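Long-range contacts in hyaluronoglucosaminidase (Apis mellifera, PDB 1FCQ), which hydrolyses hyaluronan as the hyaluronidase of bee venom, a family 56 glycosidase, and is a major allergen of that venom: residues Asn12-Val17 and Gly297-Gly302; Glu208-Ser213 and Ala248-Arg253; Leu222-Tyr227 and Lys260-Tyr265; Gly239-Arg244 and Arg288-Leu293. All blocks are in the same frame, centred on the assembly; numbering follows the deposited sequence.

Interaction 1 (Asn12-Val17 and Gly297-Gly302); sequences NVYWNV and GFIIWG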
loop_
_atom_site.group_PDB
_atom_site.type_symbol
_atom_site.label_atom_id
_atom_site.label_comp_id
_atom_site.label_asym_id
_atom_site.label_seq_id
_atom_site.Cartn_x
_atom_site.Cartn_y
_atom_site.Cartn_z
ATOM N N ASN A 12 17.725 -0.938 1.039
ATOM C CA ASN A 12 17.191 -2.096 1.737
ATOM C C ASN A 12 16.031 -2.761 1.004
ATOM O O ASN A 12 15.021 -2.122 0.713
ATOM C CB ASN A 12 16.711 -1.668 3.133
ATOM C CG ASN A 12 17.834 -1.136 4.006
ATOM O OD1 ASN A 12 17.712 -0.076 4.623
ATOM N ND2 ASN A 12 18.927 -1.884 4.039
ATOM N N VAL A 13 16.196 -4.045 0.694
ATOM C CA VAL A 13 15.122 -4.799 0.033
ATOM C C VAL A 13 14.480 -5.697 1.087
ATOM O O VAL A 13 15.159 -6.435 1.788
ATOM C CB VAL A 13 15.593 -5.629 -1.165
ATOM C CG1 VAL A 13 14.427 -6.323 -1.856
ATOM C CG2 VAL A 13 16.318 -4.722 -2.158
ATOM N N TYR A 14 13.158 -5.583 1.225
ATOM C CA TYR A 14 12.448 -6.352 2.249
ATOM C C TYR A 14 11.597 -7.499 1.742
ATOM O O TYR A 14 10.890 -7.370 0.744
ATOM C CB TYR A 14 11.491 -5.402 3.006
ATOM C CG TYR A 14 12.218 -4.369 3.830
ATOM C CD1 TYR A 14 12.579 -3.144 3.296
ATOM C CD2 TYR A 14 12.545 -4.660 5.158
ATOM C CE1 TYR A 14 13.254 -2.219 4.090
ATOM C CE2 TYR A 14 13.211 -3.739 5.940
ATOM C CZ TYR A 14 13.547 -2.523 5.391
ATOM O OH TYR A 14 14.226 -1.595 6.161
ATOM N N TRP A 15 11.657 -8.621 2.484
ATOM C CA TRP A 15 10.826 -9.765 2.096
ATOM C C TRP A 15 9.447 -9.637 2.740
ATOM O O TRP A 15 9.350 -9.719 3.965
ATOM C CB TRP A 15 11.485 -11.051 2.592
ATOM C CG TRP A 15 10.931 -12.338 2.049
ATOM C CD1 TRP A 15 10.299 -13.322 2.749
ATOM C CD2 TRP A 15 10.993 -12.800 0.689
ATOM N NE1 TRP A 15 9.953 -14.364 1.923
ATOM C CE2 TRP A 15 10.381 -14.062 0.649
ATOM C CE3 TRP A 15 11.521 -12.267 -0.483
ATOM C CZ2 TRP A 15 10.276 -14.805 -0.528
ATOM C CZ3 TRP A 15 11.424 -13.000 -1.658
ATOM C CH2 TRP A 15 10.804 -14.250 -1.657
ATOM N N ASN A 16 8.408 -9.470 1.925
ATOM C CA ASN A 16 7.045 -9.382 2.469
ATOM C C ASN A 16 6.131 -10.386 1.756
ATOM O O ASN A 16 4.961 -10.189 1.467
ATOM C CB ASN A 16 6.504 -7.957 2.394
ATOM C CG ASN A 16 5.241 -7.699 3.189
ATOM O OD1 ASN A 16 4.376 -6.911 2.758
ATOM N ND2 ASN A 16 5.080 -8.314 4.372
ATOM N N VAL A 17 6.754 -11.521 1.413
ATOM C CA VAL A 17 6.031 -12.632 0.759
ATOM C C VAL A 17 5.699 -13.593 1.888
ATOM O O VAL A 17 6.587 -13.871 2.708
ATOM C CB VAL A 17 6.936 -13.298 -0.286
ATOM C CG1 VAL A 17 6.232 -14.506 -0.906
ATOM C CG2 VAL A 17 7.338 -12.360 -1.410
ATOM N N GLY A 297 15.130 1.488 -1.294
ATOM C CA GLY A 297 15.015 0.043 -1.366
ATOM C C GLY A 297 13.614 -0.240 -1.944
ATOM O O GLY A 297 13.037 0.602 -2.619
ATOM N N PHE A 298 13.105 -1.440 -1.687
ATOM C CA PHE A 298 11.769 -1.796 -2.156
ATOM C C PHE A 298 11.325 -2.998 -1.319
ATOM O O PHE A 298 12.149 -3.610 -0.656
ATOM C CB PHE A 298 11.620 -2.075 -3.638
ATOM C CG PHE A 298 12.557 -3.087 -4.221
ATOM C CD1 PHE A 298 12.185 -4.414 -4.333
ATOM C CD2 PHE A 298 13.812 -2.697 -4.678
ATOM C CE1 PHE A 298 13.050 -5.351 -4.873
ATOM C CE2 PHE A 298 14.684 -3.640 -5.197
ATOM C CZ PHE A 298 14.305 -4.962 -5.296
ATOM N N ILE A 299 10.027 -3.258 -1.388
ATOM C CA ILE A 299 9.420 -4.330 -0.612
ATOM C C ILE A 299 8.781 -5.333 -1.569
ATOM O O ILE A 299 7.948 -4.955 -2.393
ATOM C CB ILE A 299 8.337 -3.733 0.324
ATOM C CG1 ILE A 299 9.013 -2.816 1.349
ATOM C CG2 ILE A 299 7.563 -4.836 1.032
ATOM C CD1 ILE A 299 8.077 -1.772 1.931
ATOM N N ILE A 300 9.218 -6.583 -1.476
ATOM C CA ILE A 300 8.672 -7.621 -2.359
ATOM C C ILE A 300 7.461 -8.229 -1.672
ATOM O O ILE A 300 7.587 -8.818 -0.589
ATOM C CB ILE A 300 9.705 -8.717 -2.629
ATOM C CG1 ILE A 300 10.964 -8.082 -3.220
ATOM C CG2 ILE A 300 9.116 -9.795 -3.539
ATOM C CD1 ILE A 300 12.131 -9.050 -3.274
ATOM N N TRP A 301 6.301 -8.136 -2.285
ATOM C CA TRP A 301 5.082 -8.649 -1.695
ATOM C C TRP A 301 4.615 -9.919 -2.408
ATOM O O TRP A 301 4.959 -10.119 -3.563
ATOM C CB TRP A 301 4.003 -7.552 -1.794
ATOM C CG TRP A 301 2.696 -7.933 -1.174
ATOM C CD1 TRP A 301 2.392 -7.956 0.163
ATOM C CD2 TRP A 301 1.521 -8.380 -1.859
ATOM N NE1 TRP A 301 1.097 -8.383 0.342
ATOM C CE2 TRP A 301 0.542 -8.642 -0.884
ATOM C CE3 TRP A 301 1.196 -8.557 -3.204
ATOM C CZ2 TRP A 301 -0.728 -9.099 -1.213
ATOM C CZ3 TRP A 301 -0.081 -9.004 -3.533
ATOM C CH2 TRP A 301 -1.026 -9.290 -2.531
ATOM N N GLY A 302 3.845 -10.706 -1.671
ATOM C CA GLY A 302 3.177 -11.856 -2.291
ATOM C C GLY A 302 1.801 -12.048 -1.652
ATOM O O GLY A 302 1.573 -11.654 -0.515
#

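Interaction 2 (Glu208-Ser213 and Ala248-Arg253); sequences ENDKMS and ALRIAR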
loop_
_atom_site.group_PDB
_atom_site.type_symbol
_atom_site.label_atom_id
_atom_site.label_comp_id
_atom_site.label_asym_id
_atom_site.label_seq_id
_atom_site.Cartn_x
_atom_site.Cartn_y
_atom_site.Cartn_z
ATOM N N GLU A 208 -2.982 17.418 -5.359
ATOM C CA GLU A 208 -3.626 16.869 -4.163
ATOM C C GLU A 208 -2.603 16.196 -3.263
ATOM O O GLU A 208 -2.690 16.324 -2.035
ATOM C CB GLU A 208 -4.767 15.942 -4.576
ATOM C CG GLU A 208 -5.884 16.772 -5.223
ATOM C CD GLU A 208 -6.786 15.921 -6.094
ATOM O OE1 GLU A 208 -6.459 14.755 -6.395
ATOM O OE2 GLU A 208 -7.853 16.458 -6.479
ATOM N N ASN A 209 -1.575 15.524 -3.797
ATOM C CA ASN A 209 -0.547 14.960 -2.924
ATOM C C ASN A 209 0.217 16.058 -2.196
ATOM O O ASN A 209 0.578 15.906 -1.032
ATOM C CB ASN A 209 0.435 14.099 -3.731
ATOM C CG ASN A 209 -0.188 12.786 -4.156
ATOM O OD1 ASN A 209 -1.106 12.265 -3.518
ATOM N ND2 ASN A 209 0.365 12.204 -5.226
ATOM N N ASP A 210 0.469 17.167 -2.912
ATOM C CA ASP A 210 1.184 18.280 -2.306
ATOM C C ASP A 210 0.402 18.836 -1.116
ATOM O O ASP A 210 1.058 19.257 -0.158
ATOM C CB ASP A 210 1.397 19.434 -3.286
ATOM C CG ASP A 210 2.274 19.115 -4.468
ATOM O OD1 ASP A 210 3.097 18.190 -4.434
ATOM O OD2 ASP A 210 2.127 19.808 -5.501
ATOM N N LYS A 211 -0.917 18.834 -1.164
ATOM C CA LYS A 211 -1.695 19.420 -0.074
ATOM C C LYS A 211 -2.024 18.428 1.025
ATOM O O LYS A 211 -2.713 18.736 2.002
ATOM C CB LYS A 211 -2.959 20.086 -0.620
ATOM C CG LYS A 211 -3.811 19.250 -1.542
ATOM C CD LYS A 211 -4.715 18.258 -0.833
ATOM C CE LYS A 211 -6.135 18.793 -0.694
ATOM N NZ LYS A 211 -6.884 18.716 -1.979
ATOM N N MET A 212 -1.521 17.207 0.905
ATOM C CA MET A 212 -1.752 16.162 1.883
ATOM C C MET A 212 -0.590 16.018 2.850
ATOM O O MET A 212 -0.199 14.938 3.283
ATOM C CB MET A 212 -2.041 14.821 1.203
ATOM C CG MET A 212 -3.540 14.512 1.203
ATOM S SD MET A 212 -3.948 13.054 0.236
ATOM C CE MET A 212 -3.046 11.753 1.055
ATOM N N SER A 213 -0.066 17.158 3.321
ATOM C CA SER A 213 0.998 17.217 4.307
ATOM C C SER A 213 0.583 16.596 5.626
ATOM O O SER A 213 1.386 15.975 6.329
ATOM C CB SER A 213 1.423 18.684 4.499
ATOM O OG SER A 213 1.879 19.150 3.232
ATOM N N ALA A 248 6.636 9.688 -5.272
ATOM C CA ALA A 248 6.988 9.487 -3.874
ATOM C C ALA A 248 8.252 10.247 -3.484
ATOM O O ALA A 248 8.267 10.817 -2.391
ATOM C CB ALA A 248 7.150 7.995 -3.573
ATOM N N LEU A 249 9.282 10.282 -4.337
ATOM C CA LEU A 249 10.490 11.041 -3.963
ATOM C C LEU A 249 10.209 12.535 -3.880
ATOM O O LEU A 249 10.762 13.187 -2.981
ATOM C CB LEU A 249 11.581 10.753 -4.997
ATOM C CG LEU A 249 12.165 9.339 -4.951
ATOM C CD1 LEU A 249 12.962 9.054 -6.214
ATOM C CD2 LEU A 249 13.040 9.146 -3.723
ATOM N N ARG A 250 9.352 13.077 -4.741
ATOM C CA ARG A 250 9.060 14.506 -4.670
ATOM C C ARG A 250 8.436 14.842 -3.317
ATOM O O ARG A 250 8.797 15.806 -2.665
ATOM C CB ARG A 250 8.116 15.013 -5.769
ATOM C CG ARG A 250 7.830 16.512 -5.653
ATOM C CD ARG A 250 6.921 17.078 -6.723
ATOM N NE ARG A 250 5.477 17.076 -6.423
ATOM C CZ ARG A 250 4.745 15.988 -6.611
ATOM N NH1 ARG A 250 5.365 14.914 -7.082
ATOM N NH2 ARG A 250 3.443 15.947 -6.345
ATOM N N ILE A 251 7.492 14.007 -2.890
ATOM C CA ILE A 251 6.771 14.200 -1.648
ATOM C C ILE A 251 7.699 13.934 -0.473
ATOM O O ILE A 251 7.709 14.680 0.511
ATOM C CB ILE A 251 5.521 13.293 -1.588
ATOM C CG1 ILE A 251 4.548 13.640 -2.708
ATOM C CG2 ILE A 251 4.858 13.373 -0.226
ATOM C CD1 ILE A 251 3.996 15.043 -2.762
ATOM N N ALA A 252 8.587 12.954 -0.615
ATOM C CA ALA A 252 9.514 12.625 0.459
ATOM C C ALA A 252 10.512 13.752 0.677
ATOM O O ALA A 252 10.923 13.973 1.820
ATOM C CB ALA A 252 10.239 11.310 0.250
ATOM N N ARG A 253 10.868 14.479 -0.374
ATOM C CA ARG A 253 11.778 15.617 -0.259
ATOM C C ARG A 253 10.986 16.891 0.002
ATOM O O ARG A 253 11.504 17.890 0.493
ATOM C CB ARG A 253 12.629 15.712 -1.519
ATOM C CG ARG A 253 13.495 14.467 -1.695
ATOM C CD ARG A 253 14.020 14.367 -3.119
ATOM N NE ARG A 253 14.893 13.214 -3.280
ATOM C CZ ARG A 253 15.193 12.600 -4.414
ATOM N NH1 ARG A 253 14.685 13.001 -5.572
ATOM N NH2 ARG A 253 16.017 11.560 -4.400
#

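Interaction 3 (Leu222-Tyr227 and Lys260-Tyr265); sequences LLPSVY and KKVLPY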
loop_
_atom_site.group_PDB
_atom_site.type_symbol
_atom_site.label_atom_id
_atom_site.label_comp_id
_atom_site.label_asym_id
_atom_site.label_seq_id
_atom_site.Cartn_x
_atom_site.Cartn_y
_atom_site.Cartn_z
ATOM N N LEU A 222 7.240 6.233 2.637
ATOM C CA LEU A 222 6.263 6.294 1.555
ATOM C C LEU A 222 6.339 4.969 0.805
ATOM O O LEU A 222 7.434 4.510 0.496
ATOM C CB LEU A 222 6.573 7.418 0.578
ATOM C CG LEU A 222 6.598 8.858 1.081
ATOM C CD1 LEU A 222 6.329 9.882 -0.022
ATOM C CD2 LEU A 222 5.634 9.112 2.222
ATOM N N LEU A 223 5.179 4.393 0.492
ATOM C CA LEU A 223 5.071 3.056 -0.074
ATOM C C LEU A 223 4.237 2.947 -1.326
ATOM O O LEU A 223 3.241 2.222 -1.401
ATOM C CB LEU A 223 4.429 2.189 1.058
ATOM C CG LEU A 223 5.111 2.207 2.425
ATOM C CD1 LEU A 223 4.181 1.734 3.535
ATOM C CD2 LEU A 223 6.362 1.328 2.394
ATOM N N PRO A 224 4.633 3.638 -2.393
ATOM C CA PRO A 224 3.888 3.613 -3.650
ATOM C C PRO A 224 3.838 2.188 -4.159
ATOM O O PRO A 224 4.852 1.494 -4.011
ATOM C CB PRO A 224 4.661 4.572 -4.561
ATOM C CG PRO A 224 6.059 4.456 -4.036
ATOM C CD PRO A 224 5.865 4.453 -2.534
ATOM N N SER A 225 2.680 1.766 -4.655
ATOM C CA SER A 225 2.613 0.395 -5.207
ATOM C C SER A 225 2.943 0.447 -6.692
ATOM O O SER A 225 2.294 1.177 -7.443
ATOM C CB SER A 225 1.218 -0.154 -4.980
ATOM O OG SER A 225 1.076 -1.443 -5.579
ATOM N N VAL A 226 3.932 -0.327 -7.144
ATOM C CA VAL A 226 4.412 -0.279 -8.519
ATOM C C VAL A 226 4.239 -1.613 -9.236
ATOM O O VAL A 226 5.085 -2.049 -9.997
ATOM C CB VAL A 226 5.864 0.233 -8.594
ATOM C CG1 VAL A 226 5.963 1.651 -7.999
ATOM C CG2 VAL A 226 6.892 -0.650 -7.919
ATOM N N TYR A 227 3.080 -2.225 -8.999
ATOM C CA TYR A 227 2.792 -3.516 -9.645
ATOM C C TYR A 227 2.634 -3.340 -11.151
ATOM O O TYR A 227 1.957 -2.428 -11.631
ATOM C CB TYR A 227 1.566 -4.157 -9.012
ATOM C CG TYR A 227 1.617 -4.410 -7.525
ATOM C CD1 TYR A 227 2.784 -4.252 -6.791
ATOM C CD2 TYR A 227 0.461 -4.807 -6.847
ATOM C CE1 TYR A 227 2.796 -4.476 -5.433
ATOM C CE2 TYR A 227 0.484 -5.065 -5.485
ATOM C CZ TYR A 227 1.658 -4.871 -4.782
ATOM O OH TYR A 227 1.699 -5.099 -3.425
ATOM N N LYS A 260 11.715 11.584 4.469
ATOM C CA LYS A 260 11.103 10.299 4.447
ATOM C C LYS A 260 11.779 9.282 3.573
ATOM O O LYS A 260 12.341 9.609 2.536
ATOM C CB LYS A 260 9.620 10.484 4.091
ATOM C CG LYS A 260 8.982 11.707 4.740
ATOM C CD LYS A 260 8.971 11.607 6.251
ATOM C CE LYS A 260 8.085 12.674 6.863
ATOM N NZ LYS A 260 7.942 12.508 8.338
ATOM N N LYS A 261 11.692 8.037 4.027
ATOM C CA LYS A 261 12.199 6.934 3.210
ATOM C C LYS A 261 11.167 6.616 2.135
ATOM O O LYS A 261 9.978 6.856 2.341
ATOM C CB LYS A 261 12.372 5.713 4.111
ATOM C CG LYS A 261 13.422 5.896 5.208
ATOM C CD LYS A 261 13.665 4.545 5.876
ATOM C CE LYS A 261 14.973 4.543 6.655
ATOM N NZ LYS A 261 15.291 3.179 7.174
ATOM N N VAL A 262 11.619 6.121 0.990
ATOM C CA VAL A 262 10.740 5.715 -0.101
ATOM C C VAL A 262 11.050 4.240 -0.407
ATOM O O VAL A 262 12.158 3.877 -0.800
ATOM C CB VAL A 262 10.879 6.562 -1.368
ATOM C CG1 VAL A 262 10.083 6.014 -2.548
ATOM C CG2 VAL A 262 10.385 7.985 -1.071
ATOM N N LEU A 263 10.059 3.382 -0.154
ATOM C CA LEU A 263 10.171 1.943 -0.368
ATOM C C LEU A 263 8.964 1.434 -1.161
ATOM O O LEU A 263 7.918 1.069 -0.597
ATOM C CB LEU A 263 10.222 1.190 0.968
ATOM C CG LEU A 263 11.363 1.443 1.938
ATOM C CD1 LEU A 263 11.166 0.674 3.241
ATOM C CD2 LEU A 263 12.696 1.020 1.322
ATOM N N PRO A 264 9.082 1.421 -2.477
ATOM C CA PRO A 264 7.994 0.988 -3.329
ATOM C C PRO A 264 7.621 -0.467 -3.049
ATOM O O PRO A 264 8.460 -1.325 -2.817
ATOM C CB PRO A 264 8.564 1.099 -4.747
ATOM C CG PRO A 264 9.579 2.195 -4.616
ATOM C CD PRO A 264 10.229 1.935 -3.273
ATOM N N TYR A 265 6.320 -0.734 -3.123
ATOM C CA TYR A 265 5.759 -2.077 -2.989
ATOM C C TYR A 265 5.856 -2.728 -4.371
ATOM O O TYR A 265 5.403 -2.141 -5.369
ATOM C CB TYR A 265 4.301 -2.004 -2.491
ATOM C CG TYR A 265 4.228 -2.570 -1.086
ATOM C CD1 TYR A 265 4.649 -1.831 0.019
ATOM C CD2 TYR A 265 3.834 -3.872 -0.856
ATOM C CE1 TYR A 265 4.659 -2.385 1.287
ATOM C CE2 TYR A 265 3.807 -4.444 0.410
ATOM C CZ TYR A 265 4.233 -3.681 1.484
ATOM O OH TYR A 265 4.261 -4.208 2.750
#

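Interaction 4 (Gly239-Arg244 and Arg288-Leu293); sequences GLVGGR and RKITDL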
loop_
_atom_site.group_PDB
_atom_site.type_symbol
_atom_site.label_atom_id
_atom_site.label_comp_id
_atom_site.label_asym_id
_atom_site.label_seq_id
_atom_site.Cartn_x
_atom_site.Cartn_y
_atom_site.Cartn_z
ATOM N N GLY A 239 8.040 2.945 -17.250
ATOM C CA GLY A 239 7.418 4.244 -17.039
ATOM C C GLY A 239 6.422 4.242 -15.886
ATOM O O GLY A 239 6.334 5.218 -15.132
ATOM N N LEU A 240 5.626 3.190 -15.776
ATOM C CA LEU A 240 4.664 3.024 -14.695
ATOM C C LEU A 240 5.428 3.122 -13.376
ATOM O O LEU A 240 5.032 3.865 -12.474
ATOM C CB LEU A 240 3.964 1.669 -14.776
ATOM C CG LEU A 240 2.937 1.268 -13.723
ATOM C CD1 LEU A 240 2.037 0.167 -14.277
ATOM C CD2 LEU A 240 3.555 0.740 -12.429
ATOM N N VAL A 241 6.489 2.314 -13.250
ATOM C CA VAL A 241 7.292 2.314 -12.038
ATOM C C VAL A 241 7.922 3.679 -11.810
ATOM O O VAL A 241 7.863 4.241 -10.720
ATOM C CB VAL A 241 8.381 1.226 -12.106
ATOM C CG1 VAL A 241 9.332 1.272 -10.923
ATOM C CG2 VAL A 241 7.716 -0.146 -12.180
ATOM N N GLY A 242 8.581 4.199 -12.852
ATOM C CA GLY A 242 9.280 5.472 -12.748
ATOM C C GLY A 242 8.424 6.632 -12.282
ATOM O O GLY A 242 8.811 7.362 -11.357
ATOM N N GLY A 243 7.269 6.824 -12.887
ATOM C CA GLY A 243 6.338 7.880 -12.550
ATOM C C GLY A 243 5.931 7.820 -11.077
ATOM O O GLY A 243 5.916 8.836 -10.361
ATOM N N ARG A 244 5.621 6.608 -10.620
ATOM C CA ARG A 244 5.222 6.397 -9.231
ATOM C C ARG A 244 6.343 6.604 -8.239
ATOM O O ARG A 244 6.088 7.196 -7.180
ATOM C CB ARG A 244 4.611 5.001 -9.089
ATOM C CG ARG A 244 3.335 4.925 -9.924
ATOM C CD ARG A 244 2.772 3.509 -9.853
ATOM N NE ARG A 244 1.614 3.468 -10.754
ATOM C CZ ARG A 244 0.687 2.533 -10.752
ATOM N NH1 ARG A 244 -0.306 2.624 -11.637
ATOM N NH2 ARG A 244 0.730 1.518 -9.896
ATOM N N ARG A 288 15.894 -1.910 -11.905
ATOM C CA ARG A 288 16.909 -0.901 -12.228
ATOM C C ARG A 288 16.339 0.504 -12.132
ATOM O O ARG A 288 16.987 1.410 -11.587
ATOM C CB ARG A 288 17.503 -1.186 -13.616
ATOM C CG ARG A 288 18.699 -2.115 -13.560
ATOM C CD ARG A 288 18.911 -2.911 -14.841
ATOM N NE ARG A 288 20.219 -3.548 -14.833
ATOM C CZ ARG A 288 20.631 -4.642 -15.441
ATOM N NH1 ARG A 288 19.832 -5.380 -16.203
ATOM N NH2 ARG A 288 21.894 -5.033 -15.281
ATOM N N LYS A 289 15.103 0.726 -12.571
ATOM C CA LYS A 289 14.488 2.046 -12.480
ATOM C C LYS A 289 14.324 2.486 -11.031
ATOM O O LYS A 289 14.601 3.637 -10.689
ATOM C CB LYS A 289 13.161 2.091 -13.222
ATOM C CG LYS A 289 12.418 3.406 -13.186
ATOM C CD LYS A 289 13.226 4.574 -13.711
ATOM C CE LYS A 289 13.125 4.749 -15.206
ATOM N NZ LYS A 289 13.995 3.803 -15.948
ATOM N N ILE A 290 13.877 1.578 -10.165
ATOM C CA ILE A 290 13.708 1.903 -8.754
ATOM C C ILE A 290 15.033 2.347 -8.142
ATOM O O ILE A 290 15.058 3.331 -7.390
ATOM C CB ILE A 290 13.145 0.693 -7.970
ATOM C CG1 ILE A 290 11.734 0.383 -8.483
ATOM C CG2 ILE A 290 13.088 0.999 -6.478
ATOM C CD1 ILE A 290 11.206 -0.928 -7.922
ATOM N N THR A 291 16.120 1.629 -8.395
ATOM C CA THR A 291 17.415 1.947 -7.819
ATOM C C THR A 291 18.025 3.207 -8.433
ATOM O O THR A 291 18.565 4.044 -7.705
ATOM C CB THR A 291 18.420 0.792 -7.989
ATOM O OG1 THR A 291 17.862 -0.432 -7.488
ATOM C CG2 THR A 291 19.694 1.101 -7.213
ATOM N N ASP A 292 17.939 3.334 -9.750
ATOM C CA ASP A 292 18.490 4.500 -10.440
ATOM C C ASP A 292 17.870 5.812 -9.990
ATOM O O ASP A 292 18.544 6.849 -9.927
ATOM C CB ASP A 292 18.327 4.345 -11.951
ATOM C CG ASP A 292 19.259 3.348 -12.608
ATOM O OD1 ASP A 292 20.133 2.744 -11.960
ATOM O OD2 ASP A 292 19.105 3.139 -13.839
ATOM N N LEU A 293 16.580 5.823 -9.634
ATOM C CA LEU A 293 15.919 7.037 -9.197
ATOM C C LEU A 293 16.254 7.457 -7.775
ATOM O O LEU A 293 15.931 8.591 -7.406
ATOM C CB LEU A 293 14.394 6.868 -9.311
ATOM C CG LEU A 293 13.858 6.895 -10.742
ATOM C CD1 LEU A 293 12.403 6.463 -10.790
ATOM C CD2 LEU A 293 14.007 8.293 -11.330
#

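Interaction 1 (Asn12-Val17 and Gly297-Gly302)
Two neighbouring parallel strands of the TIM barrel wall meet here, Asn12-Asn16 and Gly297-Trp301. Over these segments the strand axes run 10° apart. Bonds alternate between the two strands, as in regular parallel pairing. Phe298 N reaches Asn12 O, and Tyr14 N gives a straight bond of 2.9 Å to Phe298 O. Ile300 N then meets Tyr14 O, and Asn16 N meets Ile300 O at 2.7 Å. A weak bond from Gly302 N to Asn16 O ends the ladder.

Val13, Phe298 and Ile300 share one face of the sheet, against helix 310-328. Val13 lies alongside Phe298, and its CG1 sits over one face of the ring, 3.8 Å from the centroid, as a CH-pi contact. Phe298 CG stands between its own backbone N and carbonyl carbon (chi1 53°), which swings the ring toward Val13. Ile300 CD1 touches Val13 CG1 at 3.8 Å.

Tyr14, Ile299, Asn16 and Trp301 occupy the other face. Asn16 CB packs on Ile299 CG2 at 3.6 Å. Asn16 OD1 lies in the plane of the Trp301 ring, at its edge, 3.4 Å from CD1. That buried oxygen is also hydrogen-bonded to Tyr265 OH, which should limit rotation of the amide.

Interaction 2 (Glu208-Ser213 and Ala248-Arg253)
Arg250 reaches across from helix 234-253 to Asp210 of helix 203-210. Its CB points toward the other helix. CG is anti to the backbone N (chi1 180°), and CD carries on in the extended direction. The chain then bends at chi3, 91°, which turns the guanidinium back over Ile251 CD1 of its own helix. NE gives a weak hydrogen bond to Asp210 OD1 at 3.3 Å. NH2 gives the shorter one, 3.0 Å, to the same oxygen. Together they form a forked salt bridge on a single carboxylate atom. The carboxylate and guanidinium planes stand 75° apart, and NH2 meets OD1 from above the carboxylate plane. NH1 turns to a second acid, Glu247, and NH2 also makes a weak bond to Met206 O. These several acceptors should hold the guanidinium in one orientation.

Beside the salt bridge, Ile251 CD1 packs between the helices. It touches Asn209 CB at 3.8 Å and lies 3.7 Å from Asp210 OD1. The amide of Asn209 binds Glu247 and Tyr188 O. Such a contact, a partly exposed salt bridge beside an apolar side chain, is plain helix-to-helix packing on the outside of a TIM barrel.

Interaction 3 (Leu222-Tyr227 and Lys260-Tyr265)
The backbones of Leu222-Tyr227 and Lys260-Tyr265 run side by side in roughly the same direction, as neighbouring wall elements of the TIM barrel, and four backbone bonds join them. Leu222 is gripped twice: its N binds Lys261 O at 2.8 Å, and its O accepts from Leu263 N. Further on, Tyr265 N binds Pro224 O at 2.8 Å and Val226 N binds Tyr265 O at 2.9 Å. Between these pairs the ladder skips a rung: Pro224 has no N-H to give to Leu263 O, and Leu223 CA-H faces that oxygen instead.

Leu223 and Leu263 lie side by side, pointing the same way. Leu223 CD2 rests 3.4 Å from Leu263 O and touches Leu263 CB. Both face the barrel interior, where Ile299 packs on them. The two prolines meet through their CG atoms at 4.2 Å on the side of helix 234-253. Val226 CG2 sits between its own backbone N and carbonyl carbon (chi1 -60° for CG1), and from there it touches Pro264 CB.

Tyr265 buries the largest area of any residue here. Its ring has Leu223 CB near CD1. Tyr227 runs alongside it, and the Tyr227 OH comes to the edge of the Tyr265 ring, near its plane, 3.6 Å from CD2.

Interaction 4 (Gly239-Arg244 and Arg288-Leu293)
Val241 and Ile290 meet at about a right angle between two barrel helices, 234-253 and 280-292. Val241 CB points toward the other helix. Its CG1 is anti to the backbone N (chi1 174°), and this branch carries the contact. It meets Ile290 CG1 at 3.5 Å, with Ile290 CD1 farther off at 4.2 Å. Ile290 leaves its helix at an angle to the contact, but the end of its side chain comes nearer to Val241. The same side chain also touches Pro264 and Tyr266 of strand 261-267. It therefore fills the layer between helix and sheet as well as the seam between the helices.

Gly242 is the second meeting point. Two side chains of Arg288-Leu293 close on its backbone. Lys289 CG packs 3.8 Å from Gly242 CA. That CG is anti to its backbone N (chi1 179°), which brings it over Gly242; beyond it the lysine chain bends at chi2, chi3 and chi4. Leu293 comes in a turn further along, and its CD1 lies 3.7 Å from Gly242 O. Leu293 also touches Val245 and Leu249 of the same helix as Gly242.

No hydrogen bond joins the two segments. The segment axes approach to 9.3 Å and run nearly parallel, with a crossing angle of -24°. Adjacent, nearly parallel helices on the outside of a parallel strand wall are typical of the outer layer of a TIM barrel.

In the fold
From the N terminus, strand 12-16 comes first. Interaction 1 pairs it with strand 297-301, some 280 residues later, and so closes the largest loop. The other three contacts lie within that loop. Interaction 2 joins helix 203-210 to the end of helix 234-253. Interaction 3 sets 222-227 beside 260-265, and interaction 4 packs helix 234-253 on helix 280-292. These three cross one another along the chain. Interactions 2 and 4 share helix 234-253, which lies outside the wall built by interaction 3. Interactions 1 and 3 meet in one sheet, where strand 297-301 neighbours strand 261-267. Together they tie wall and outer helices on one side of the barrel.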